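Local coordinates for protein angiogenin-1 (Salmo salar, PDB 7BFK) that probably cleaves RNA as a secreted endonuclease of the pancreatic ribonuclease family, with an active site thought to be auto-inhibited, at residues V70-P75 and K101-A106; Q53-C58 and K110-Y115; K41-F46 and I80-G85. One frame throughout, in Å; residues are numbered along the deposited sequence.

Interaction 1: V70-P75 and K101-A106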
loop_
_atom_site.group_PDB
_atom_site.type_symbol
_atom_site.label_atom_id
_atom_site.label_comp_id
_atom_site.label_asym_id
_atom_site.label_seq_id
_atom_site.Cartn_x
_atom_site.Cartn_y
_atom_site.Cartn_z
ATOM N N VAL A 70 6.820 4.447 -10.537
ATOM C CA VAL A 70 5.877 4.378 -11.671
ATOM C C VAL A 70 4.515 4.846 -11.166
ATOM O O VAL A 70 4.087 4.392 -10.083
ATOM C CB VAL A 70 5.828 2.954 -12.242
ATOM C CG1 VAL A 70 5.013 2.897 -13.519
ATOM C CG2 VAL A 70 7.232 2.407 -12.475
ATOM N N GLN A 71 3.893 5.748 -11.908
ATOM C CA GLN A 71 2.550 6.285 -11.623
ATOM C C GLN A 71 1.564 5.535 -12.506
ATOM O O GLN A 71 1.798 5.460 -13.724
ATOM C CB GLN A 71 2.566 7.791 -11.862
ATOM C CG GLN A 71 1.209 8.452 -11.841
ATOM C CD GLN A 71 1.340 9.941 -11.997
ATOM O OE1 GLN A 71 2.157 10.583 -11.342
ATOM N NE2 GLN A 71 0.497 10.505 -12.839
ATOM N N SER A 72 0.519 4.965 -11.928
ATOM C CA SER A 72 -0.527 4.263 -12.693
ATOM C C SER A 72 -1.184 5.256 -13.671
ATOM O O SER A 72 -1.367 6.453 -13.320
ATOM C CB SER A 72 -1.535 3.602 -11.768
ATOM O OG SER A 72 -2.273 4.581 -11.084
ATOM N N ASN A 73 -1.512 4.789 -14.873
ATOM C CA ASN A 73 -2.143 5.621 -15.919
ATOM C C ASN A 73 -3.636 5.725 -15.633
ATOM O O ASN A 73 -4.268 6.660 -16.133
ATOM C CB ASN A 73 -1.843 5.068 -17.310
ATOM C CG ASN A 73 -0.401 5.265 -17.694
ATOM O OD1 ASN A 73 0.256 6.180 -17.209
ATOM N ND2 ASN A 73 0.092 4.414 -18.576
ATOM N N LYS A 74 -4.187 4.801 -14.847
ATOM C CA LYS A 74 -5.612 4.866 -14.454
ATOM C C LYS A 74 -5.688 5.072 -12.949
ATOM O O LYS A 74 -4.810 4.638 -12.209
ATOM C CB LYS A 74 -6.372 3.631 -14.942
ATOM C CG LYS A 74 -6.412 3.495 -16.460
ATOM C CD LYS A 74 -7.354 2.435 -16.969
ATOM C CE LYS A 74 -8.813 2.826 -16.857
ATOM N NZ LYS A 74 -9.164 3.930 -17.784
ATOM N N PRO A 75 -6.723 5.772 -12.469
ATOM C CA PRO A 75 -6.932 5.944 -11.040
ATOM C C PRO A 75 -7.495 4.657 -10.420
ATOM O O PRO A 75 -8.138 3.888 -11.118
ATOM C CB PRO A 75 -7.947 7.082 -10.978
ATOM C CG PRO A 75 -8.758 6.897 -12.237
ATOM C CD PRO A 75 -7.766 6.431 -13.281
ATOM N N LYS A 101 -7.491 7.806 -6.816
ATOM C CA LYS A 101 -6.214 8.450 -7.214
ATOM C C LYS A 101 -5.336 7.515 -8.025
ATOM O O LYS A 101 -5.467 6.280 -7.905
ATOM C CB LYS A 101 -5.486 8.934 -5.949
ATOM C CG LYS A 101 -6.155 10.146 -5.312
ATOM C CD LYS A 101 -5.272 11.052 -4.537
ATOM C CE LYS A 101 -5.973 12.339 -4.145
ATOM N NZ LYS A 101 -6.200 13.215 -5.315
ATOM N N LYS A 102 -4.509 8.097 -8.882
ATOM C CA LYS A 102 -3.426 7.350 -9.542
ATOM C C LYS A 102 -2.476 7.004 -8.399
ATOM O O LYS A 102 -2.352 7.838 -7.460
ATOM C CB LYS A 102 -2.778 8.169 -10.654
ATOM C CG LYS A 102 -3.753 8.578 -11.752
ATOM C CD LYS A 102 -3.104 9.200 -12.954
ATOM C CE LYS A 102 -4.091 9.908 -13.852
ATOM N NZ LYS A 102 -5.370 9.174 -13.918
ATOM N N VAL A 103 -1.887 5.821 -8.429
ATOM C CA VAL A 103 -0.964 5.385 -7.349
ATOM C C VAL A 103 0.468 5.434 -7.883
ATOM O O VAL A 103 0.671 5.321 -9.124
ATOM C CB VAL A 103 -1.344 4.000 -6.824
ATOM C CG1 VAL A 103 -2.710 4.032 -6.164
ATOM C CG2 VAL A 103 -1.291 2.958 -7.935
ATOM N N ILE A 104 1.414 5.688 -6.995
ATOM C CA ILE A 104 2.852 5.715 -7.332
ATOM C C ILE A 104 3.520 4.598 -6.552
ATOM O O ILE A 104 3.485 4.632 -5.326
ATOM C CB ILE A 104 3.465 7.083 -7.062
ATOM C CG1 ILE A 104 2.636 8.203 -7.697
ATOM C CG2 ILE A 104 4.904 7.066 -7.549
ATOM C CD1 ILE A 104 2.917 9.581 -7.135
ATOM N N ILE A 105 4.090 3.643 -7.265
ATOM C CA ILE A 105 4.719 2.441 -6.666
ATOM C C ILE A 105 6.121 2.280 -7.243
ATOM O O ILE A 105 6.465 2.988 -8.183
ATOM C CB ILE A 105 3.865 1.202 -6.959
ATOM C CG1 ILE A 105 3.911 0.832 -8.446
ATOM C CG2 ILE A 105 2.446 1.405 -6.467
ATOM C CD1 ILE A 105 3.221 -0.460 -8.776
ATOM N N ALA A 106 6.878 1.377 -6.653
ATOM C CA ALA A 106 8.188 0.939 -7.136
ATOM C C ALA A 106 7.954 -0.345 -7.919
ATOM O O ALA A 106 7.106 -1.175 -7.490
ATOM C CB ALA A 106 9.138 0.747 -5.968
#
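The hydroxyl oxygen of Ser72 is gripped twice: OG accepts the backbone N-H of Val103, N to OG 3.0 Å, and donates to Lys74 O at 2.8 Å. A chi1 of 67° sets OG between its own backbone N and carbonyl carbon, the crowded position, and from there it takes the place that a main-chain carbonyl would fill in a regular strand pair. Ser72 N still keeps the normal pattern, giving its hydrogen to Val103 O at 2.8 Å and nearly along the C=O axis. Further back, Val70 and Ile105 form an antiparallel hydrogen-bonded pair, with Val70 N to Ile105 O at 2.8 Å and the return bond running from Ile105 N to Val70 O. Strand 69-72 is thereby joined to the long strand 93-108 in the curved antiparallel sheet of the pancreatic ribonuclease fold, and beyond the Ser72 contacts the segment runs on through Lys74 to Pro75, whose CA lies near Lys101 O. Side chains divide between the two faces. On the face carrying Val70 and Ile105, Ile57 touches Val70, Ser72 and Val103, whose CG2 lies 3.7 Å from Ser72 OG. On the face carrying Gln71 and Ile104, Gln71 CG is anti to the backbone N (chi1 170°) and the chain runs extended beyond it, so that its amide crosses Lys102 obliquely, NE2 to CD 3.8 Å. Lys102 itself climbs over the other segment: its CD rests 3.3 Å from Ser72 O, and a turn at chi4 lays NZ beside the Pro75 ring, 3.7 Å from CD of that proline.

Interaction 2: Q53-C58 and K110-Y115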
loop_
_atom_site.group_PDB
_atom_site.type_symbol
_atom_site.label_atom_id
_atom_site.label_comp_id
_atom_site.label_asym_id
_atom_site.label_seq_id
_atom_site.Cartn_x
_atom_site.Cartn_y
_atom_site.Cartn_z
ATOM N N GLN A 53 -4.276 -6.089 -11.894
ATOM C CA GLN A 53 -4.506 -4.657 -12.213
ATOM C C GLN A 53 -3.319 -3.846 -11.698
ATOM O O GLN A 53 -2.931 -2.859 -12.342
ATOM C CB GLN A 53 -5.776 -4.119 -11.554
ATOM C CG GLN A 53 -7.062 -4.895 -11.857
ATOM C CD GLN A 53 -8.274 -4.170 -11.312
ATOM O OE1 GLN A 53 -9.137 -4.746 -10.636
ATOM N NE2 GLN A 53 -8.345 -2.874 -11.594
ATOM N N VAL A 54 -2.789 -4.215 -10.541
ATOM C CA VAL A 54 -1.655 -3.475 -9.929
ATOM C C VAL A 54 -0.355 -3.908 -10.617
ATOM O O VAL A 54 0.478 -3.017 -10.869
ATOM C CB VAL A 54 -1.608 -3.642 -8.397
ATOM C CG1 VAL A 54 -0.498 -2.806 -7.788
ATOM C CG2 VAL A 54 -2.946 -3.288 -7.755
ATOM N N GLN A 55 -0.180 -5.203 -10.931
ATOM C CA GLN A 55 1.061 -5.684 -11.592
ATOM C C GLN A 55 1.175 -4.975 -12.950
ATOM O O GLN A 55 2.294 -4.590 -13.326
ATOM C CB GLN A 55 1.105 -7.209 -11.730
ATOM C CG GLN A 55 2.390 -7.702 -12.399
ATOM C CD GLN A 55 2.563 -9.205 -12.402
ATOM O OE1 GLN A 55 1.604 -9.974 -12.460
ATOM N NE2 GLN A 55 3.814 -9.638 -12.330
ATOM N N ALA A 56 0.043 -4.733 -13.606
ATOM C CA ALA A 56 -0.024 -4.095 -14.941
ATOM C C ALA A 56 0.628 -2.703 -14.914
ATOM O O ALA A 56 1.079 -2.259 -15.974
ATOM C CB ALA A 56 -1.462 -4.028 -15.409
ATOM N N ILE A 57 0.660 -2.023 -13.762
ATOM C CA ILE A 57 1.284 -0.667 -13.634
ATOM C C ILE A 57 2.742 -0.751 -14.104
ATOM O O ILE A 57 3.255 0.240 -14.674
ATOM C CB ILE A 57 1.184 -0.130 -12.191
ATOM C CG1 ILE A 57 -0.266 0.138 -11.793
ATOM C CG2 ILE A 57 2.043 1.119 -12.021
ATOM C CD1 ILE A 57 -0.472 0.362 -10.308
ATOM N N CYS A 58 3.364 -1.897 -13.874
ATOM C CA CYS A 58 4.781 -2.180 -14.187
ATOM C C CYS A 58 4.929 -2.666 -15.640
ATOM O O CYS A 58 6.038 -2.585 -16.149
ATOM C CB CYS A 58 5.344 -3.221 -13.223
ATOM S SG CYS A 58 5.359 -2.705 -11.479
ATOM N N LYS A 110 8.821 -6.629 -13.772
ATOM C CA LYS A 110 7.349 -6.743 -13.939
ATOM C C LYS A 110 6.626 -6.739 -12.583
ATOM O O LYS A 110 5.386 -6.867 -12.616
ATOM C CB LYS A 110 6.981 -8.043 -14.662
ATOM C CG LYS A 110 7.148 -9.316 -13.833
ATOM C CD LYS A 110 6.519 -10.565 -14.448
ATOM C CE LYS A 110 7.415 -11.277 -15.436
ATOM N NZ LYS A 110 8.521 -11.990 -14.755
ATOM N N PHE A 111 7.350 -6.577 -11.465
ATOM C CA PHE A 111 6.814 -6.737 -10.082
ATOM C C PHE A 111 6.776 -5.451 -9.262
ATOM O O PHE A 111 7.802 -4.848 -8.956
ATOM C CB PHE A 111 7.667 -7.713 -9.261
ATOM C CG PHE A 111 7.678 -9.133 -9.758
ATOM C CD1 PHE A 111 6.594 -9.971 -9.538
ATOM C CD2 PHE A 111 8.790 -9.648 -10.416
ATOM C CE1 PHE A 111 6.607 -11.284 -9.987
ATOM C CE2 PHE A 111 8.804 -10.963 -10.857
ATOM C CZ PHE A 111 7.710 -11.778 -10.647
ATOM N N PRO A 112 5.570 -5.014 -8.844
ATOM C CA PRO A 112 5.443 -3.979 -7.831
ATOM C C PRO A 112 6.182 -4.463 -6.577
ATOM O O PRO A 112 6.070 -5.645 -6.261
ATOM C CB PRO A 112 3.933 -3.891 -7.570
ATOM C CG PRO A 112 3.313 -4.388 -8.856
ATOM C CD PRO A 112 4.268 -5.447 -9.377
ATOM N N VAL A 113 6.911 -3.571 -5.909
ATOM C CA VAL A 113 7.688 -3.892 -4.675
ATOM C C VAL A 113 7.645 -2.721 -3.707
ATOM O O VAL A 113 7.461 -1.584 -4.147
ATOM C CB VAL A 113 9.153 -4.256 -5.021
ATOM C CG1 VAL A 113 9.231 -5.578 -5.739
ATOM C CG2 VAL A 113 9.826 -3.171 -5.845
ATOM N N HIS A 114 7.856 -3.011 -2.420
ATOM C CA HIS A 114 8.018 -2.022 -1.321
ATOM C C HIS A 114 9.222 -2.485 -0.490
ATOM O O HIS A 114 9.248 -3.661 -0.083
ATOM C CB HIS A 114 6.729 -1.872 -0.496
ATOM C CG HIS A 114 6.482 -3.027 0.417
ATOM N ND1 HIS A 114 6.948 -3.049 1.717
ATOM C CD2 HIS A 114 5.858 -4.209 0.221
ATOM C CE1 HIS A 114 6.605 -4.189 2.286
ATOM N NE2 HIS A 114 5.938 -4.915 1.392
ATOM N N TYR A 115 10.205 -1.616 -0.292
ATOM C CA TYR A 115 11.457 -1.940 0.435
ATOM C C TYR A 115 11.349 -1.501 1.900
ATOM O O TYR A 115 11.375 -0.283 2.166
ATOM C CB TYR A 115 12.650 -1.300 -0.274
ATOM C CG TYR A 115 12.914 -1.831 -1.662
ATOM C CD1 TYR A 115 13.161 -3.178 -1.869
ATOM C CD2 TYR A 115 12.968 -0.987 -2.762
ATOM C CE1 TYR A 115 13.426 -3.682 -3.133
ATOM C CE2 TYR A 115 13.235 -1.474 -4.034
ATOM C CZ TYR A 115 13.469 -2.827 -4.218
ATOM O OH TYR A 115 13.732 -3.331 -5.459
#
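Helix 51-55 of the pancreatic ribonuclease fold, with the helical residues that follow it, meets the start of strand 111-113 just after the chain leaving the long strand 93-108 has turned back. A disulfide from Cys58 to Cys107 bonds segment 53-58 covalently to the strand leading into Lys110. One hydrogen bond supplies the polar part: Gln55 NE2 reaches Lys110 O at 3.2 Å. The side chain is stretched out, CG anti to the backbone N (chi1 -179°), and this carries the amide out from the helix and alongside Lys110, pointing the same way. The acceptor lies close to the plane of the Gln55 amide, whereas the donor sits well above the carbonyl plane of Lys110, away from a lone-pair direction, and the N-H...O angle is 150°. The same oxygen is also approached by Gln55 CG at 3.1 Å, so the methylene part of the glutamine presses on it too. Apolar contact centres on the Pro112 ring, which packs against Cys58 and Val54. Its CD lies 3.6 Å from Cys58 SG and its CG 4.3 Å from Val54 CG1; Ile105 of the long strand touches the ring as well. Aromatic contact is slighter. Gln55 NE2 approaches Phe111 CD1 obliquely at 4.0 Å, and Lys110 CG, part of a chain bent at chi3 and chi4, stands 3.7 Å above one face of that ring, displaced toward its rim.

Interaction 3: K41-F46 and I80-G85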
loop_
_atom_site.group_PDB
_atom_site.type_symbol
_atom_site.label_atom_id
_atom_site.label_comp_id
_atom_site.label_asym_id
_atom_site.label_seq_id
_atom_site.Cartn_x
_atom_site.Cartn_y
_atom_site.Cartn_z
ATOM N N LYS A 41 2.556 2.281 12.599
ATOM C CA LYS A 41 2.909 2.847 11.271
ATOM C C LYS A 41 2.048 4.113 11.120
ATOM O O LYS A 41 0.861 4.062 11.483
ATOM C CB LYS A 41 2.730 1.800 10.168
ATOM C CG LYS A 41 3.374 2.188 8.849
ATOM C CD LYS A 41 3.191 1.175 7.749
ATOM C CE LYS A 41 3.877 1.601 6.480
ATOM N NZ LYS A 41 3.502 0.730 5.357
ATOM N N LEU A 42 2.625 5.231 10.686
ATOM C CA LEU A 42 1.922 6.551 10.691
ATOM C C LEU A 42 0.873 6.617 9.585
ATOM O O LEU A 42 -0.042 7.444 9.707
ATOM C CB LEU A 42 2.941 7.689 10.577
ATOM C CG LEU A 42 3.864 7.816 11.791
ATOM C CD1 LEU A 42 4.955 8.832 11.577
ATOM C CD2 LEU A 42 3.060 8.130 13.050
ATOM N N LYS A 43 1.027 5.817 8.528
ATOM C CA LYS A 43 0.061 5.779 7.421
ATOM C C LYS A 43 0.252 4.507 6.610
ATOM O O LYS A 43 1.397 4.011 6.517
ATOM C CB LYS A 43 0.266 6.991 6.507
ATOM C CG LYS A 43 -0.719 7.128 5.368
ATOM C CD LYS A 43 -0.611 8.483 4.667
ATOM C CE LYS A 43 0.772 8.748 4.111
ATOM N NZ LYS A 43 1.008 7.994 2.856
ATOM N N ASN A 44 -0.834 4.004 6.050
ATOM C CA ASN A 44 -0.769 2.911 5.063
ATOM C C ASN A 44 -1.926 3.085 4.099
ATOM O O ASN A 44 -3.027 3.343 4.556
ATOM C CB ASN A 44 -0.761 1.525 5.678
ATOM C CG ASN A 44 -0.259 0.504 4.684
ATOM O OD1 ASN A 44 0.942 0.409 4.480
ATOM N ND2 ASN A 44 -1.170 -0.277 4.113
ATOM N N THR A 45 -1.638 2.968 2.810
ATOM C CA THR A 45 -2.615 3.084 1.711
ATOM C C THR A 45 -2.872 1.687 1.111
ATOM O O THR A 45 -1.891 0.994 0.719
ATOM C CB THR A 45 -2.131 4.101 0.676
ATOM O OG1 THR A 45 -1.735 5.302 1.354
ATOM C CG2 THR A 45 -3.165 4.390 -0.380
ATOM N N PHE A 46 -4.141 1.333 1.010
ATOM C CA PHE A 46 -4.658 0.073 0.424
ATOM C C PHE A 46 -5.322 0.371 -0.920
ATOM O O PHE A 46 -6.103 1.321 -1.008
ATOM C CB PHE A 46 -5.649 -0.588 1.386
ATOM C CG PHE A 46 -5.069 -0.937 2.732
ATOM C CD1 PHE A 46 -5.084 -0.012 3.765
ATOM C CD2 PHE A 46 -4.504 -2.185 2.968
ATOM C CE1 PHE A 46 -4.550 -0.328 5.005
ATOM C CE2 PHE A 46 -3.957 -2.495 4.204
ATOM C CZ PHE A 46 -3.978 -1.562 5.219
ATOM N N ILE A 80 -7.031 5.021 2.834
ATOM C CA ILE A 80 -5.850 5.533 3.567
ATOM C C ILE A 80 -6.157 5.453 5.060
ATOM O O ILE A 80 -7.183 6.049 5.510
ATOM C CB ILE A 80 -5.503 6.964 3.111
ATOM C CG1 ILE A 80 -5.312 7.026 1.592
ATOM C CG2 ILE A 80 -4.274 7.500 3.849
ATOM C CD1 ILE A 80 -5.559 8.374 1.007
ATOM N N CYS A 81 -5.333 4.705 5.782
ATOM C CA CYS A 81 -5.365 4.597 7.259
ATOM C C CYS A 81 -4.267 5.507 7.808
ATOM O O CYS A 81 -3.063 5.261 7.530
ATOM C CB CYS A 81 -5.216 3.149 7.700
ATOM S SG CYS A 81 -6.507 2.086 7.009
ATOM N N THR A 82 -4.659 6.550 8.529
ATOM C CA THR A 82 -3.742 7.586 9.054
ATOM C C THR A 82 -3.748 7.553 10.579
ATOM O O THR A 82 -4.846 7.555 11.185
ATOM C CB THR A 82 -4.112 8.987 8.540
ATOM O OG1 THR A 82 -4.246 8.933 7.110
ATOM C CG2 THR A 82 -3.072 10.019 8.921
ATOM N N HIS A 83 -2.560 7.486 11.155
ATOM C CA HIS A 83 -2.324 7.535 12.616
ATOM C C HIS A 83 -2.891 8.838 13.196
ATOM O O HIS A 83 -2.676 9.915 12.587
ATOM C CB HIS A 83 -0.826 7.433 12.876
ATOM C CG HIS A 83 -0.412 7.870 14.243
ATOM N ND1 HIS A 83 -0.148 9.196 14.545
ATOM C CD2 HIS A 83 -0.162 7.160 15.365
ATOM C CE1 HIS A 83 0.230 9.282 15.812
ATOM N NE2 HIS A 83 0.223 8.037 16.334
ATOM N N THR A 84 -3.577 8.761 14.336
ATOM C CA THR A 84 -4.056 9.954 15.085
ATOM C C THR A 84 -3.471 9.934 16.508
ATOM O O THR A 84 -3.426 11.012 17.113
ATOM C CB THR A 84 -5.585 10.064 15.078
ATOM O OG1 THR A 84 -6.130 8.859 15.614
ATOM C CG2 THR A 84 -6.152 10.300 13.695
ATOM N N GLY A 85 -3.010 8.767 16.994
ATOM C CA GLY A 85 -2.443 8.614 18.353
ATOM C C GLY A 85 -1.770 7.274 18.584
ATOM O O GLY A 85 -2.062 6.295 17.841
#
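Strands 43-46 and 80-85 run antiparallel, 173° between their directions, and three backbone bonds join the segments: two within the strand pair, the reciprocal bonds of Asn44 with Cys81, and a third from His83 N to Leu42 O at 2.9 Å. This last bond comes from above the carbonyl plane of Leu42, which lies just before the strand proper. There the His83 ring is held between two groups. Leu42 CD2 lies over one face, 3.8 Å from the ring centroid in a CH-pi contact, and the backbone N of Gly85 stands 3.4 Å above the centre of the opposite face. His83 NE2, bonded to Gly86 O, helps fix the ring's rotation, while Thr84 and Gly85 form a classic beta bulge against Thr93. Lys43, Thr45, Ile80 and Thr82 share one face of the sheet. Ile80 sends its two branches different ways, CG2 to Lys43 CD and CG1 to Thr45 CG2, both at 3.9 Å. Lys43 then bends at chi3 and chi4 so that NZ forms a salt bridge with Asp120, whose OD2 also bonds Thr45 OG1. On the face of Asn44 and Cys81, Cys81 SG, disulfide-bonded to Cys24 at the start of helix 24-32, comes obliquely to Phe46 CE1 at 3.7 Å. The other face-mate, Asn44, takes Lys41 NZ on OD1 at 2.7 Å, in the carbonyl plane, and bonds Gln13 O through ND2. Lys41 is fully extended to get there, and Val119 O is a further partner of NZ. Residues 40-46 carry the CKxxNTF signature of pancreatic ribonucleases, in which this lysine and threonine ordinarily belong to the catalytic and base-recognition sites; the hold of residues 119-120 on Lys41, Lys43 and Thr45 is consistent with the reported auto-inhibition.

Overall arrangement
All three contacts draw on one curved antiparallel sheet, whose long strand 93-108 pairs with strands 69-72, 76-85 and 111-113. Interactions 1 and 2 are neighbours, their centres 10 Å apart: they touch through Ile57, and Ala106 O probably bonds Val113 N. Along the chain, interaction 1 is nested within the loop closed by interaction 2, while interaction 3 crosses both. Interaction 3 lies about 19 Å from interaction 1 and 21 Å from interaction 2, centre to centre, on the opposite side of the chain's centre from the latter. Segment 110-115 carries His114 in a PVHYD sequence matching the family's C-terminal catalytic histidine, and segment 41-46 carries Lys41, so both probably contribute to the active-site cleft.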